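Local coordinates for major royal jelly protein 1 (Apis mellifera, PDB 5YYL) that serves as the most abundant protein of royal jelly, probably nourishing bee larvae, and binds the sterol 24-methylenecholesterol, at residues V78-V92 against L104-D116. Sequence-based numbering, arbitrary orientation.
Sequences VTMLRYNGVPSSLNV and LQPYPDWSFAKYD. With NAG (2-acetamido-2-deoxy-beta-D-glucopyranose), chain E.
R82 meets the backbone carbonyl of A113, just after the 3-10 segment 110-112. Its NH2 gives A113 O a hydrogen bond of 2.8 Å, and the donor stands above the carbonyl plane. NH1 hydrogen-bonds to V86 O at 2.7 Å in its own loop. Outside the two segments, NE and NH2 are bound by V122 O and I121 O, so the buried guanidinium is gripped from several directions. CG of R82 is anti to the backbone N (chi1 -175°), and bends at chi2 and chi3 carry the guanidinium over S88 and S89. CB of A113 lies 3.7 Å from CB of S88. S88 OG hydrogen-bonds to N91 OD1 and touches the ring of P106.

Strands 90-94 and 102-106 are neighbours in one four-stranded antiparallel sheet, a blade of the beta-propeller. V92 N bonds to Q105 O, Q105 N to V92 O, and Y107 N to L90 O at 2.9 Å. CD1 of L104 packs against CE of M80 and ND2 of N91.

The outer side is looser. The exposed W110 meets CB of P87 only at its ring edge, 3.9 Å from CZ3. Y115 is partly exposed and poorly ordered, yet still covers one guanidinium face of R82, with planes 29° apart.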
loop_
_atom_site.group_PDB
_atom_site.type_symbol
_atom_site.label_atom_id
_atom_site.label_comp_id
_atom_site.label_asym_id
_atom_site.label_seq_id
_atom_site.Cartn_x
_atom_site.Cartn_y
_atom_site.Cartn_z
ATOM N N VAL A 78 13.329 -10.314 -31.951
ATOM C CA VAL A 78 14.044 -11.474 -32.484
ATOM C C VAL A 78 14.082 -11.309 -33.987
ATOM O O VAL A 78 13.027 -11.223 -34.606
ATOM C CB VAL A 78 13.337 -12.797 -32.140
ATOM C CG1 VAL A 78 14.081 -13.976 -32.755
ATOM C CG2 VAL A 78 13.222 -12.967 -30.624
ATOM N N THR A 79 15.279 -11.225 -34.571
ATOM C CA THR A 79 15.411 -11.033 -36.018
ATOM C C THR A 79 15.773 -12.340 -36.682
ATOM O O THR A 79 16.563 -13.111 -36.150
ATOM C CB THR A 79 16.436 -9.972 -36.432
ATOM O OG1 THR A 79 17.764 -10.475 -36.251
ATOM C CG2 THR A 79 16.240 -8.704 -35.676
ATOM N N MET A 80 15.182 -12.574 -37.847
ATOM C CA MET A 80 15.376 -13.824 -38.557
ATOM C C MET A 80 16.096 -13.575 -39.889
ATOM O O MET A 80 15.762 -12.625 -40.642
ATOM C CB MET A 80 14.038 -14.517 -38.782
ATOM C CG MET A 80 14.124 -16.035 -38.695
ATOM S SD MET A 80 14.304 -16.757 -37.046
ATOM C CE MET A 80 13.314 -15.637 -36.053
ATOM N N LEU A 81 17.104 -14.418 -40.144
ATOM C CA LEU A 81 17.805 -14.427 -41.429
ATOM C C LEU A 81 16.797 -14.826 -42.490
ATOM O O LEU A 81 16.161 -15.882 -42.375
ATOM C CB LEU A 81 18.956 -15.439 -41.443
ATOM C CG LEU A 81 20.190 -15.139 -40.596
ATOM C CD1 LEU A 81 21.176 -16.286 -40.672
ATOM C CD2 LEU A 81 20.812 -13.828 -41.027
ATOM N N ARG A 82 16.662 -13.986 -43.511
ATOM C CA ARG A 82 15.639 -14.179 -44.545
ATOM C C ARG A 82 16.061 -15.218 -45.563
ATOM O O ARG A 82 16.579 -14.896 -46.617
ATOM C CB ARG A 82 15.304 -12.862 -45.242
ATOM C CG ARG A 82 14.167 -12.965 -46.236
ATOM C CD ARG A 82 12.792 -13.027 -45.560
ATOM N NE ARG A 82 12.379 -11.672 -45.218
ATOM C CZ ARG A 82 11.139 -11.271 -44.965
ATOM N NH1 ARG A 82 10.114 -12.129 -44.981
ATOM N NH2 ARG A 82 10.927 -9.980 -44.674
ATOM N N TYR A 83 15.836 -16.471 -45.217
ATOM C CA TYR A 83 15.901 -17.555 -46.175
ATOM C C TYR A 83 14.532 -17.717 -46.860
ATOM O O TYR A 83 13.614 -16.926 -46.629
ATOM C CB TYR A 83 16.389 -18.849 -45.514
ATOM C CG TYR A 83 17.887 -18.898 -45.309
ATOM C CD1 TYR A 83 18.658 -19.865 -45.941
ATOM C CD2 TYR A 83 18.540 -17.974 -44.486
ATOM C CE1 TYR A 83 20.030 -19.922 -45.760
ATOM C CE2 TYR A 83 19.916 -18.022 -44.306
ATOM C CZ TYR A 83 20.656 -19.004 -44.944
ATOM O OH TYR A 83 22.021 -19.079 -44.789
ATOM N N ASN A 84 14.436 -18.699 -47.756
ATOM C CA ASN A 84 13.157 -19.145 -48.319
ATOM C C ASN A 84 12.360 -19.824 -47.197
ATOM O O ASN A 84 12.845 -20.772 -46.558
ATOM C CB ASN A 84 13.357 -20.089 -49.522
ATOM C CG ASN A 84 14.346 -21.227 -49.237
ATOM O OD1 ASN A 84 15.559 -20.994 -49.099
ATOM N ND2 ASN A 84 13.832 -22.463 -49.146
ATOM N N GLY A 85 11.157 -19.300 -46.946
ATOM C CA GLY A 85 10.274 -19.815 -45.897
ATOM C C GLY A 85 10.356 -19.082 -44.558
ATOM O O GLY A 85 10.197 -19.691 -43.486
ATOM N N VAL A 86 10.586 -17.772 -44.630
ATOM C CA VAL A 86 10.726 -16.923 -43.463
ATOM C C VAL A 86 9.775 -15.744 -43.644
ATOM O O VAL A 86 10.124 -14.780 -44.323
ATOM C CB VAL A 86 12.181 -16.458 -43.275
ATOM C CG1 VAL A 86 12.272 -15.449 -42.131
ATOM C CG2 VAL A 86 13.073 -17.660 -42.998
ATOM N N PRO A 87 8.570 -15.829 -43.045
ATOM C CA PRO A 87 7.506 -14.842 -43.275
ATOM C C PRO A 87 7.884 -13.419 -42.923
ATOM O O PRO A 87 7.635 -12.508 -43.721
ATOM C CB PRO A 87 6.362 -15.324 -42.374
ATOM C CG PRO A 87 6.963 -16.294 -41.428
ATOM C CD PRO A 87 8.126 -16.903 -42.136
ATOM N N SER A 88 8.467 -13.227 -41.736
ATOM C CA SER A 88 8.948 -11.908 -41.317
ATOM C C SER A 88 10.343 -11.986 -40.768
ATOM O O SER A 88 10.745 -13.019 -40.212
ATOM C CB SER A 88 8.033 -11.291 -40.270
ATOM O OG SER A 88 8.529 -10.017 -39.862
ATOM N N SER A 89 11.073 -10.879 -40.932
ATOM C CA SER A 89 12.457 -10.791 -40.472
ATOM C C SER A 89 12.547 -10.088 -39.129
ATOM O O SER A 89 13.164 -10.616 -38.219
ATOM C CB SER A 89 13.331 -10.062 -41.482
ATOM O OG SER A 89 14.680 -10.198 -41.092
ATOM N N LEU A 90 11.956 -8.902 -39.031
ATOM C CA LEU A 90 11.916 -8.152 -37.791
ATOM C C LEU A 90 10.680 -8.542 -36.973
ATOM O O LEU A 90 9.550 -8.256 -37.377
ATOM C CB LEU A 90 11.915 -6.649 -38.083
ATOM C CG LEU A 90 11.955 -5.716 -36.877
ATOM C CD1 LEU A 90 13.138 -6.025 -35.971
ATOM C CD2 LEU A 90 12.012 -4.278 -37.354
ATOM N N ASN A 91 10.896 -9.191 -35.824
ATOM C CA ASN A 91 9.797 -9.690 -34.964
ATOM C C ASN A 91 9.933 -9.328 -33.488
ATOM O O ASN A 91 10.989 -8.894 -33.050
ATOM C CB ASN A 91 9.708 -11.216 -35.054
ATOM C CG ASN A 91 9.891 -11.715 -36.461
ATOM O OD1 ASN A 91 9.168 -11.293 -37.359
ATOM N ND2 ASN A 91 10.875 -12.588 -36.669
ATOM N N VAL A 92 8.833 -9.506 -32.748
ATOM C CA VAL A 92 8.836 -9.526 -31.282
ATOM C C VAL A 92 8.228 -10.831 -30.821
ATOM O O VAL A 92 7.528 -11.482 -31.579
ATOM C CB VAL A 92 8.082 -8.350 -30.625
ATOM C CG1 VAL A 92 8.760 -7.040 -30.951
ATOM C CG2 VAL A 92 6.634 -8.298 -31.045
ATOM N N LEU A 104 6.397 -15.840 -32.735
ATOM C CA LEU A 104 6.833 -14.499 -33.069
ATOM C C LEU A 104 5.723 -13.756 -33.741
ATOM O O LEU A 104 4.789 -14.346 -34.218
ATOM C CB LEU A 104 8.034 -14.535 -34.015
ATOM C CG LEU A 104 9.253 -15.335 -33.567
ATOM C CD1 LEU A 104 10.419 -14.943 -34.455
ATOM C CD2 LEU A 104 9.578 -15.096 -32.101
ATOM N N GLN A 105 5.870 -12.449 -33.814
ATOM C CA GLN A 105 4.856 -11.558 -34.326
ATOM C C GLN A 105 5.633 -10.420 -34.980
ATOM O O GLN A 105 6.444 -9.778 -34.315
ATOM C CB GLN A 105 4.003 -11.059 -33.159
ATOM C CG GLN A 105 3.139 -9.834 -33.430
ATOM C CD GLN A 105 2.964 -8.984 -32.185
ATOM O OE1 GLN A 105 2.697 -9.508 -31.104
ATOM N NE2 GLN A 105 3.128 -7.668 -32.329
ATOM N N PRO A 106 5.410 -10.174 -36.279
ATOM C CA PRO A 106 6.172 -9.139 -37.003
ATOM C C PRO A 106 6.064 -7.741 -36.428
ATOM O O PRO A 106 4.983 -7.336 -36.018
ATOM C CB PRO A 106 5.529 -9.158 -38.392
ATOM C CG PRO A 106 5.084 -10.566 -38.547
ATOM C CD PRO A 106 4.579 -10.976 -37.195
ATOM N N TYR A 107 7.169 -7.007 -36.418
ATOM C CA TYR A 107 7.192 -5.619 -35.931
ATOM C C TYR A 107 7.504 -4.688 -37.121
ATOM O O TYR A 107 8.375 -5.012 -37.919
ATOM C CB TYR A 107 8.252 -5.459 -34.823
ATOM C CG TYR A 107 8.306 -4.094 -34.172
ATOM C CD1 TYR A 107 7.517 -3.805 -33.078
ATOM C CD2 TYR A 107 9.174 -3.098 -34.635
ATOM C CE1 TYR A 107 7.570 -2.564 -32.445
ATOM C CE2 TYR A 107 9.226 -1.841 -34.033
ATOM C CZ TYR A 107 8.423 -1.590 -32.933
ATOM O OH TYR A 107 8.450 -0.367 -32.311
ATOM N N PRO A 108 6.817 -3.549 -37.264
ATOM C CA PRO A 108 5.676 -3.123 -36.433
ATOM C C PRO A 108 4.402 -3.936 -36.694
ATOM O O PRO A 108 3.755 -4.390 -35.754
ATOM C CB PRO A 108 5.471 -1.674 -36.863
ATOM C CG PRO A 108 6.838 -1.201 -37.230
ATOM C CD PRO A 108 7.606 -2.394 -37.738
ATOM N N ASP A 109 4.071 -4.111 -37.970
ATOM C CA ASP A 109 2.938 -4.924 -38.434
ATOM C C ASP A 109 3.472 -5.761 -39.604
ATOM O O ASP A 109 4.663 -5.663 -39.933
ATOM C CB ASP A 109 1.767 -4.012 -38.874
ATOM C CG ASP A 109 2.235 -2.741 -39.633
ATOM O OD1 ASP A 109 2.915 -2.869 -40.675
ATOM O OD2 ASP A 109 1.935 -1.618 -39.156
ATOM N N TRP A 110 2.615 -6.564 -40.234
ATOM C CA TRP A 110 3.018 -7.338 -41.436
ATOM C C TRP A 110 3.476 -6.515 -42.668
ATOM O O TRP A 110 4.143 -7.062 -43.550
ATOM C CB TRP A 110 1.900 -8.292 -41.851
ATOM C CG TRP A 110 1.710 -9.423 -40.914
ATOM C CD1 TRP A 110 0.906 -9.454 -39.807
ATOM C CD2 TRP A 110 2.343 -10.710 -40.990
ATOM N NE1 TRP A 110 1.000 -10.683 -39.189
ATOM C CE2 TRP A 110 1.872 -11.473 -39.896
ATOM C CE3 TRP A 110 3.271 -11.291 -41.875
ATOM C CZ2 TRP A 110 2.290 -12.792 -39.670
ATOM C CZ3 TRP A 110 3.687 -12.600 -41.649
ATOM C CH2 TRP A 110 3.196 -13.334 -40.554
ATOM N N SER A 111 3.123 -5.226 -42.721
ATOM C CA SER A 111 3.564 -4.286 -43.779
ATOM C C SER A 111 5.070 -4.315 -44.076
ATOM O O SER A 111 5.481 -4.220 -45.242
ATOM C CB SER A 111 3.156 -2.851 -43.408
ATOM N N PHE A 112 5.884 -4.462 -43.024
ATOM C CA PHE A 112 7.357 -4.475 -43.144
ATOM C C PHE A 112 7.943 -5.877 -43.372
ATOM O O PHE A 112 9.133 -6.003 -43.672
ATOM C CB PHE A 112 7.988 -3.813 -41.913
ATOM C CG PHE A 112 7.612 -2.364 -41.752
ATOM C CD1 PHE A 112 6.391 -2.007 -41.181
ATOM C CD2 PHE A 112 8.460 -1.352 -42.197
ATOM C CE1 PHE A 112 6.034 -0.674 -41.029
ATOM C CE2 PHE A 112 8.107 -0.020 -42.051
ATOM C CZ PHE A 112 6.892 0.323 -41.469
ATOM N N ALA A 113 7.103 -6.909 -43.248
ATOM C CA ALA A 113 7.486 -8.283 -43.576
ATOM C C ALA A 113 7.629 -8.536 -45.079
ATOM O O ALA A 113 8.282 -9.506 -45.462
ATOM C CB ALA A 113 6.477 -9.261 -42.987
ATOM N N LYS A 114 7.013 -7.684 -45.911
ATOM C CA LYS A 114 6.958 -7.874 -47.371
ATOM C C LYS A 114 8.205 -7.355 -48.077
ATOM O O LYS A 114 8.653 -6.232 -47.811
ATOM C CB LYS A 114 5.732 -7.163 -47.968
ATOM N N TYR A 115 8.750 -8.178 -48.978
ATOM C CA TYR A 115 9.927 -7.829 -49.774
ATOM C C TYR A 115 9.808 -8.272 -51.252
ATOM O O TYR A 115 10.809 -8.203 -51.977
ATOM C CB TYR A 115 11.220 -8.369 -49.107
ATOM C CG TYR A 115 11.416 -9.873 -49.190
ATOM C CD1 TYR A 115 12.474 -10.421 -49.921
ATOM C CD2 TYR A 115 10.537 -10.753 -48.551
ATOM C CE1 TYR A 115 12.645 -11.796 -50.016
ATOM C CE2 TYR A 115 10.703 -12.128 -48.635
ATOM C CZ TYR A 115 11.753 -12.649 -49.378
ATOM O OH TYR A 115 11.936 -14.017 -49.447
ATOM N N ASP A 116 8.631 -8.768 -51.679
ATOM C CA ASP A 116 8.309 -8.907 -53.109
ATOM C C ASP A 116 8.419 -7.504 -53.702
ATOM O O ASP A 116 9.261 -7.260 -54.577
ATOM C CB ASP A 116 6.901 -9.492 -53.329
HETATM C C1 NAG E . 17.550 -19.794 -51.598
HETATM C C2 NAG E . 17.454 -19.289 -53.049
HETATM C C3 NAG E . 16.354 -20.054 -53.801
HETATM C C4 NAG E . 16.505 -21.575 -53.726
HETATM C C5 NAG E . 16.698 -21.962 -52.248
HETATM C C6 NAG E . 17.034 -23.426 -51.976
HETATM C C7 NAG E . 17.760 -17.036 -54.042
HETATM C C8 NAG E . 17.310 -15.602 -54.040
HETATM N N2 NAG E . 17.156 -17.861 -53.166
HETATM O O3 NAG E . 16.330 -19.667 -55.179
HETATM O O4 NAG E . 15.305 -22.121 -54.319
HETATM O O5 NAG E . 17.769 -21.205 -51.671
HETATM O O6 NAG E . 18.165 -23.831 -52.751
HETATM O O7 NAG E . 18.636 -17.394 -54.810
#